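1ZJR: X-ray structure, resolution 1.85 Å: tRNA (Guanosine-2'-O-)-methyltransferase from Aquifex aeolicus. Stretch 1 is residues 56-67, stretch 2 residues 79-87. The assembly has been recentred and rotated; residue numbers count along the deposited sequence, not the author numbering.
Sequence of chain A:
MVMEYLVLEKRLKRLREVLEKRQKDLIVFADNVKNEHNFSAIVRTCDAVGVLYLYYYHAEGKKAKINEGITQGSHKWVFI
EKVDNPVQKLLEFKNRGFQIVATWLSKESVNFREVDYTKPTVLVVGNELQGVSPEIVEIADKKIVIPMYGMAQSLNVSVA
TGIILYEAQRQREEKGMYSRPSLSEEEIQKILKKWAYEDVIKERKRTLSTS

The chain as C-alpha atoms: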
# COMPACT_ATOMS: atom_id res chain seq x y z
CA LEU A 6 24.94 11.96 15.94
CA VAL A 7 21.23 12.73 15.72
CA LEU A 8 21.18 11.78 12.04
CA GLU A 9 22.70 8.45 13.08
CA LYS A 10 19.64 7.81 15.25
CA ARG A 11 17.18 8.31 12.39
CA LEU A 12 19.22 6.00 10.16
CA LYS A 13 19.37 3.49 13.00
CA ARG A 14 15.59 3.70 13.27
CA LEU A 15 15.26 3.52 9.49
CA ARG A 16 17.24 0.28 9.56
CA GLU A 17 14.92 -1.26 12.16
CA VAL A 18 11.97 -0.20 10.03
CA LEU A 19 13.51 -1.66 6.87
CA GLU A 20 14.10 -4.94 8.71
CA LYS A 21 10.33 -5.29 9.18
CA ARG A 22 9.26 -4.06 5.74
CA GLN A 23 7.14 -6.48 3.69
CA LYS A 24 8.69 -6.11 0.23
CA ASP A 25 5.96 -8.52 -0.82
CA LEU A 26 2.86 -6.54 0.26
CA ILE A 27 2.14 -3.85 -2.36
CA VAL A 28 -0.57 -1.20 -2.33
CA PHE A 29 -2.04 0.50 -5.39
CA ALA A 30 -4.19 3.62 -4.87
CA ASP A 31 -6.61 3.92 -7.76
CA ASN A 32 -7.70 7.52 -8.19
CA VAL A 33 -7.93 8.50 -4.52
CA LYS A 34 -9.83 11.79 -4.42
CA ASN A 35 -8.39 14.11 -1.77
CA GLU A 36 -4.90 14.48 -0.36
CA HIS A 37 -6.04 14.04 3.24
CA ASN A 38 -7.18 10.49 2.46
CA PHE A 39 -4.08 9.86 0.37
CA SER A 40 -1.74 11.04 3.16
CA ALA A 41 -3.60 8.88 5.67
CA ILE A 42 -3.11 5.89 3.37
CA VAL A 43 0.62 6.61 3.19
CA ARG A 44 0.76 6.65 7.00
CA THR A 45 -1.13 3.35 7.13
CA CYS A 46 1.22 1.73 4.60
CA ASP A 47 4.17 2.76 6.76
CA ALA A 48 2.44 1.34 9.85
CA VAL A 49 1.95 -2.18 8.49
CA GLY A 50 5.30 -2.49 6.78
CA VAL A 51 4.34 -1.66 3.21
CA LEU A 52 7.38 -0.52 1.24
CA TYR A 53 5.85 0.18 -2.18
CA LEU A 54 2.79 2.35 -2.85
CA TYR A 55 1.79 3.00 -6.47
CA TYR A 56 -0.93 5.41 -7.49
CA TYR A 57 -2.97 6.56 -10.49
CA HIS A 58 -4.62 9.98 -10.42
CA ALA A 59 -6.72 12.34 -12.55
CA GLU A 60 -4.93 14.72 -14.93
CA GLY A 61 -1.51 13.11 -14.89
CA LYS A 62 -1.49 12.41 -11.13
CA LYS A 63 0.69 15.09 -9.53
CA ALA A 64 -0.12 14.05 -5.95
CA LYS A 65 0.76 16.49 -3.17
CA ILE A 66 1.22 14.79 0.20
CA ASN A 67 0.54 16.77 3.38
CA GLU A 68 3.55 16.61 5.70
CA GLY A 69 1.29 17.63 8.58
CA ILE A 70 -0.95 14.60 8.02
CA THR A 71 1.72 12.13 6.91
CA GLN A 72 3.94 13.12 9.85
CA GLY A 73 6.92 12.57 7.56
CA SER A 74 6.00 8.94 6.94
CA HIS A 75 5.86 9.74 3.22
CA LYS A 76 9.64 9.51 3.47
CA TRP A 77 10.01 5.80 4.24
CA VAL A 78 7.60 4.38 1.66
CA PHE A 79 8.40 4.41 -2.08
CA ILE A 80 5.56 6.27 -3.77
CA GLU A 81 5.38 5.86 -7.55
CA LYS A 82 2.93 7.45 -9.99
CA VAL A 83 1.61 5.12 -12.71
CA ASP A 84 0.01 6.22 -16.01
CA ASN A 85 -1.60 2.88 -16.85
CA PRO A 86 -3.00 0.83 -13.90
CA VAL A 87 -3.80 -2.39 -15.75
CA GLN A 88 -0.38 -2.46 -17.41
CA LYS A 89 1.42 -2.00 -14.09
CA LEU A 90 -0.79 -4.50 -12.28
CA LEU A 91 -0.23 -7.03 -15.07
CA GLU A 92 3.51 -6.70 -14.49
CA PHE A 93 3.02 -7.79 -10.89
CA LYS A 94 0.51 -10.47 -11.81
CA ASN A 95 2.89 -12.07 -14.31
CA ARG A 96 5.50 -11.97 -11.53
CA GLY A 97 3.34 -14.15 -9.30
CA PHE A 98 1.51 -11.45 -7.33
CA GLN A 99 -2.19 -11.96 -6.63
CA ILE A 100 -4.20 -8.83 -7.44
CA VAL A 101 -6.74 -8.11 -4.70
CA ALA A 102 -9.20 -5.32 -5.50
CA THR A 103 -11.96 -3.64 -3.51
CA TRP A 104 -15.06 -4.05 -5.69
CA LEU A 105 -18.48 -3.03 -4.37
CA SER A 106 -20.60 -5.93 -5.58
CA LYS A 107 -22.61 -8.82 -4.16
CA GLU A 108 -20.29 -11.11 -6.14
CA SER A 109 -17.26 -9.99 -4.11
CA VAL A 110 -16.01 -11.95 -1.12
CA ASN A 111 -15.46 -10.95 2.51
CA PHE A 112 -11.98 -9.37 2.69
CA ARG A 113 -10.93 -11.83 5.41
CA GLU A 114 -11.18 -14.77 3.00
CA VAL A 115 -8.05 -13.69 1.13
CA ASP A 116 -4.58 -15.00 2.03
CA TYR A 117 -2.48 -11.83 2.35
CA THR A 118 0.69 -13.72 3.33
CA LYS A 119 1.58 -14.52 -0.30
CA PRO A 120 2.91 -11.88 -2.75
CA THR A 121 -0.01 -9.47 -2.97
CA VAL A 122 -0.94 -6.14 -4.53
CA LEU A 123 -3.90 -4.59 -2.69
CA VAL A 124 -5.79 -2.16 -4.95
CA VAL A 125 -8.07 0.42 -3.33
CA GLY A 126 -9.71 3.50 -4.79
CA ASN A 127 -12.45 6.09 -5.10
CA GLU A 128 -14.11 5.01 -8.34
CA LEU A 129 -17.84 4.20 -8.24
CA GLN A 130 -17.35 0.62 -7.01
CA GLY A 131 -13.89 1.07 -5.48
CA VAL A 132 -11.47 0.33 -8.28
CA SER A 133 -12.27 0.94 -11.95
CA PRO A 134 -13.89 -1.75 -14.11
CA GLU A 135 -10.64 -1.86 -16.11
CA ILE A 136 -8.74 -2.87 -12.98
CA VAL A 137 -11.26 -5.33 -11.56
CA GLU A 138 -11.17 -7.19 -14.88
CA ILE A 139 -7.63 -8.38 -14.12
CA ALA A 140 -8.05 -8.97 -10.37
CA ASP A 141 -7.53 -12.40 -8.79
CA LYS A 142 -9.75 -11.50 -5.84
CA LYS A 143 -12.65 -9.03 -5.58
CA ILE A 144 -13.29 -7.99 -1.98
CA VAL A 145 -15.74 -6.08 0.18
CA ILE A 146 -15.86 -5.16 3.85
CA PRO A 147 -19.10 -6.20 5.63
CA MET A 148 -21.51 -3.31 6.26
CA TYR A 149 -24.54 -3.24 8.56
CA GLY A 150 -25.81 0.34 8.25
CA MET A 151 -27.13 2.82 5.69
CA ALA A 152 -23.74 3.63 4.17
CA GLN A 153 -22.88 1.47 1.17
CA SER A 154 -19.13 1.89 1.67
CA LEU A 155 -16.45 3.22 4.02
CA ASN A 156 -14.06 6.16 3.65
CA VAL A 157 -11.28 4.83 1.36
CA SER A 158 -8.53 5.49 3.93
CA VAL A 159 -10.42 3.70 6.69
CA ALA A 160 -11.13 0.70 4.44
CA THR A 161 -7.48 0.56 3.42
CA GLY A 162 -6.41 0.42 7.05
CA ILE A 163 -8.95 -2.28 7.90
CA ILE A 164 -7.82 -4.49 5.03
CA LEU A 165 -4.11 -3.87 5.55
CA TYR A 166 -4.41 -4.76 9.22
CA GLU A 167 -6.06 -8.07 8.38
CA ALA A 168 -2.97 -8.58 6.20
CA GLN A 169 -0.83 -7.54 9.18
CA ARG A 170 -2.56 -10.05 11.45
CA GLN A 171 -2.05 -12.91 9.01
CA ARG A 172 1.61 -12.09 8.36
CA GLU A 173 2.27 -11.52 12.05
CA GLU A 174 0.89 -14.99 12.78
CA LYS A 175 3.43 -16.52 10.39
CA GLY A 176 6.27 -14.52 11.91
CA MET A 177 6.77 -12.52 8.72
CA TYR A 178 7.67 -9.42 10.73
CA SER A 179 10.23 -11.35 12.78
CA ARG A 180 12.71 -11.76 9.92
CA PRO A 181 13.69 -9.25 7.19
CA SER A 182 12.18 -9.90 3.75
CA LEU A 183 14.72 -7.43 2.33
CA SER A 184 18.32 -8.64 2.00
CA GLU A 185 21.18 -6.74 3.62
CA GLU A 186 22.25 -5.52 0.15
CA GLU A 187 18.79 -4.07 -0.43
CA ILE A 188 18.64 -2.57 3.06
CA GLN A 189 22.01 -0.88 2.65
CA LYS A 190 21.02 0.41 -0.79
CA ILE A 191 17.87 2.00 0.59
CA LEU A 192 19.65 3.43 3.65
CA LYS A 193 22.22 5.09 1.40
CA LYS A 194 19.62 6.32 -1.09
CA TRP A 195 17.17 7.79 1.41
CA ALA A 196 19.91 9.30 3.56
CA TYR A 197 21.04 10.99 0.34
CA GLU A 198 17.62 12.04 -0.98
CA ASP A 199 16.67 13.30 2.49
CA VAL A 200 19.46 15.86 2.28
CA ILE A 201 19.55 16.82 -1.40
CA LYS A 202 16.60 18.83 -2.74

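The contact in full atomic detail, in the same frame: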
# COMPACT_ATOMS: atom_id res chain seq x y z
N TYR A 56 0.33 4.70 -7.39
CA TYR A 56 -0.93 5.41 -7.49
C TYR A 56 -1.21 5.94 -8.89
O TYR A 56 -0.29 6.20 -9.67
CB TYR A 56 -0.96 6.57 -6.48
CG TYR A 56 -0.11 7.76 -6.85
CD1 TYR A 56 -0.65 8.84 -7.56
CD2 TYR A 56 1.23 7.83 -6.47
CE1 TYR A 56 0.12 9.95 -7.87
CE2 TYR A 56 2.01 8.94 -6.78
CZ TYR A 56 1.44 10.00 -7.48
OH TYR A 56 2.20 11.11 -7.76
N TYR A 57 -2.49 6.07 -9.20
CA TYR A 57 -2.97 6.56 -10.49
C TYR A 57 -3.92 7.70 -10.14
O TYR A 57 -4.80 7.53 -9.31
CB TYR A 57 -3.72 5.44 -11.20
CG TYR A 57 -4.42 5.83 -12.49
CD1 TYR A 57 -5.79 5.65 -12.62
CD2 TYR A 57 -3.70 6.29 -13.59
CE1 TYR A 57 -6.44 5.91 -13.83
CE2 TYR A 57 -4.34 6.57 -14.80
CZ TYR A 57 -5.70 6.37 -14.91
OH TYR A 57 -6.33 6.62 -16.11
N HIS A 58 -3.74 8.87 -10.75
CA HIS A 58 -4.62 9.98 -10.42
C HIS A 58 -5.04 10.81 -11.63
O HIS A 58 -4.36 10.83 -12.65
CB HIS A 58 -3.97 10.87 -9.36
CG HIS A 58 -4.87 11.94 -8.83
ND1 HIS A 58 -6.14 11.69 -8.36
CD2 HIS A 58 -4.68 13.28 -8.70
CE1 HIS A 58 -6.69 12.82 -7.95
NE2 HIS A 58 -5.82 13.80 -8.15
N ALA A 59 -6.17 11.50 -11.49
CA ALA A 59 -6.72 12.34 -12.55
C ALA A 59 -5.72 13.38 -13.04
O ALA A 59 -4.87 13.85 -12.27
CB ALA A 59 -7.98 13.03 -12.05
N GLU A 60 -5.83 13.74 -14.32
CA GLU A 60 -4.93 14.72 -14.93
C GLU A 60 -3.50 14.41 -14.52
O GLU A 60 -2.97 15.01 -13.58
CB GLU A 60 -5.30 16.14 -14.50
CG GLU A 60 -6.70 16.56 -14.88
CD GLU A 60 -6.97 18.02 -14.56
OE1 GLU A 60 -6.33 18.89 -15.19
OE2 GLU A 60 -7.81 18.29 -13.67
N GLY A 61 -2.86 13.49 -15.23
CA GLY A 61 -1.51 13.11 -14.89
C GLY A 61 -1.60 12.31 -13.60
O GLY A 61 -1.83 11.11 -13.65
N LYS A 62 -1.42 13.00 -12.47
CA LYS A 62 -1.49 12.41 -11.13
C LYS A 62 -0.52 13.08 -10.16
O LYS A 62 -0.05 12.45 -9.21
CB LYS A 62 -1.21 10.91 -11.17
N LYS A 63 -0.22 14.35 -10.40
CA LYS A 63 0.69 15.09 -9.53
C LYS A 63 0.10 15.15 -8.12
O LYS A 63 -0.61 16.10 -7.77
CB LYS A 63 0.90 16.50 -10.07
N ALA A 64 0.39 14.13 -7.32
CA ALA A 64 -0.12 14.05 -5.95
C ALA A 64 0.74 14.83 -4.96
O ALA A 64 1.96 14.67 -4.91
CB ALA A 64 -0.21 12.59 -5.52
N LYS A 65 0.08 15.68 -4.17
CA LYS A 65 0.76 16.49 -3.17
C LYS A 65 0.43 15.98 -1.77
O LYS A 65 -0.68 16.16 -1.28
CB LYS A 65 0.34 17.95 -3.30
N ILE A 66 1.41 15.34 -1.14
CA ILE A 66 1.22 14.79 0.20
C ILE A 66 1.34 15.89 1.26
O ILE A 66 2.15 16.80 1.13
CB ILE A 66 2.27 13.70 0.51
CG1 ILE A 66 2.30 12.68 -0.63
CG2 ILE A 66 1.94 13.01 1.82
CD1 ILE A 66 3.38 11.63 -0.47
N ASN A 67 0.52 15.79 2.30
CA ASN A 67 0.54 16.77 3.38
C ASN A 67 1.46 16.28 4.49
O ASN A 67 1.17 15.29 5.16
CB ASN A 67 -0.88 16.98 3.93
CG ASN A 67 -0.94 18.10 4.96
OD1 ASN A 67 -2.00 18.38 5.52
ND2 ASN A 67 0.19 18.76 5.20
N PHE A 79 8.15 3.99 -0.70
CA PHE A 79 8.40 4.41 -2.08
C PHE A 79 7.04 4.65 -2.72
O PHE A 79 6.22 3.74 -2.82
CB PHE A 79 9.13 3.32 -2.88
CG PHE A 79 10.59 3.21 -2.57
CD1 PHE A 79 11.05 2.26 -1.67
CD2 PHE A 79 11.51 4.05 -3.19
CE1 PHE A 79 12.42 2.14 -1.39
CE2 PHE A 79 12.87 3.94 -2.92
CZ PHE A 79 13.33 2.98 -2.02
N ILE A 80 6.82 5.89 -3.15
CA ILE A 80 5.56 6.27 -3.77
C ILE A 80 5.82 6.53 -5.25
O ILE A 80 6.60 7.42 -5.60
CB ILE A 80 4.98 7.52 -3.08
CG1 ILE A 80 4.89 7.28 -1.57
CG2 ILE A 80 3.60 7.84 -3.63
CD1 ILE A 80 4.50 8.50 -0.75
N GLU A 81 5.19 5.74 -6.11
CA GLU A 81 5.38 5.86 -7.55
C GLU A 81 4.09 6.06 -8.35
O GLU A 81 3.15 5.28 -8.24
CB GLU A 81 6.09 4.60 -8.07
CG GLU A 81 6.50 4.66 -9.54
CD GLU A 81 7.22 3.39 -9.99
OE1 GLU A 81 8.17 2.98 -9.29
OE2 GLU A 81 6.84 2.82 -11.03
N LYS A 82 4.08 7.12 -9.15
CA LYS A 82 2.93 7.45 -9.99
C LYS A 82 2.94 6.52 -11.20
O LYS A 82 3.99 6.25 -11.78
CB LYS A 82 3.02 8.92 -10.43
CG LYS A 82 1.98 9.36 -11.45
CD LYS A 82 2.12 10.86 -11.74
CE LYS A 82 1.36 11.26 -12.99
NZ LYS A 82 1.45 12.73 -13.24
N VAL A 83 1.77 6.02 -11.57
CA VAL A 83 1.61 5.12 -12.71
C VAL A 83 0.64 5.77 -13.69
O VAL A 83 -0.32 6.40 -13.27
CB VAL A 83 1.03 3.75 -12.25
CG1 VAL A 83 0.61 2.92 -13.44
CG2 VAL A 83 2.08 3.01 -11.43
N ASP A 84 0.89 5.62 -14.99
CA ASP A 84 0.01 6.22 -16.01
C ASP A 84 -0.99 5.22 -16.57
O ASP A 84 -1.98 5.61 -17.18
CB ASP A 84 0.84 6.78 -17.17
CG ASP A 84 1.72 7.93 -16.75
OD1 ASP A 84 1.23 8.82 -16.03
OD2 ASP A 84 2.90 7.94 -17.15
N ASN A 85 -0.73 3.94 -16.36
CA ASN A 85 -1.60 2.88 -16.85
C ASN A 85 -1.68 1.80 -15.78
O ASN A 85 -0.79 0.97 -15.65
CB ASN A 85 -1.01 2.32 -18.14
CG ASN A 85 -1.90 1.28 -18.80
OD1 ASN A 85 -1.64 0.86 -19.93
ND2 ASN A 85 -2.95 0.85 -18.09
N PRO A 86 -2.77 1.80 -14.99
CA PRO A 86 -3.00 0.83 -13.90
C PRO A 86 -2.95 -0.64 -14.30
O PRO A 86 -2.20 -1.42 -13.71
CB PRO A 86 -4.37 1.22 -13.37
CG PRO A 86 -4.44 2.68 -13.65
CD PRO A 86 -3.87 2.78 -15.04
N VAL A 87 -3.75 -1.01 -15.30
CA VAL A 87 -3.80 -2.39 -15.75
C VAL A 87 -2.44 -2.91 -16.21
O VAL A 87 -2.07 -4.04 -15.93
CB VAL A 87 -4.82 -2.57 -16.90
CG1 VAL A 87 -4.74 -3.98 -17.46
CG2 VAL A 87 -6.23 -2.30 -16.38

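Two neighbouring tyrosines in this methyltransferase each carry an aliphatic carbon of the second stretch over one ring face, and together they supply about two thirds of the surface the first stretch buries. Lys82 CA lies 3.9 Å from the centroid of the Tyr56 ring, 20° off the ring normal; Pro86 CG lies 3.5 Å from the centroid of the Tyr57 ring, 18° off its normal. Both are CH-pi contacts. They illustrate a general principle: where a pairing of strands is short, aromatic side chains can extend the contact well beyond the few backbone hydrogen bonds that set its register.

The backbone part is indeed small. Tyr56 pairs with Lys82 in a parallel bridge, their CA atoms 5.0 Å apart, and as is usual in parallel sheets the bridging residue bonds to the two neighbours of its partner. Tyr56 N donates to Glu81 O at 3.0 Å, and Val83 N donates to Tyr56 O at 2.8 Å. Between these bonds, Lys82 CA approaches Tyr56 O at 3.5 Å in a CA-H...O contact. Glu81 contributes mainly through its carbonyl, since its CB points away from the first stretch and its side chain can remain in solvent.

Tyr56 and Lys82 project from the same face of the sheet. With chi1 at 75° (p), the tyrosine ring leans across the second strand, so that Tyr56 CZ comes to 3.5 Å from Lys82 CB, while Tyr56 CE2 packs 3.7 Å from Ile80 CG2. A broad, flat ring suits this place because it can touch two residues of one strand at once. The lysine side chain is fully extended, all four chi angles being t, and its methylene chain carries the amine out to the loop after the first strand. There Lys82 NZ is 3.0 Å from Lys62 N, a close approach of two donors and not a hydrogen bond. Gly61 has a positive phi, which by itself favours glycine, and a CB built on it would fall 3.0 Å from Lys82 NZ, so the absence of a side chain leaves the amine its room.

Tyr57 takes chi1 near 173° (t) and reaches along the turn that follows the second strand. Val83 O approaches the edge of its ring, 3.4 Å from Tyr57 CD2, and Pro86 covers one face, with Tyr57 CG and Pro86 CG 3.4 Å apart. Proline is apt here: its compact ring offers aliphatic carbons to the aromatic face, and its restricted phi is compatible with the first turn of the helix that begins here, directly after the N-cap residue Asn85.

Farther along the first stretch, Ile66 CD1 meets Ile80 CD1 at 3.3 Å, a small apolar contact at a place where the loop is poorly ordered. In all, 535 Å² is buried, counting both sides. Tyr56 and Lys82 give up the largest shares, and Val83 is buried within the protein as a whole.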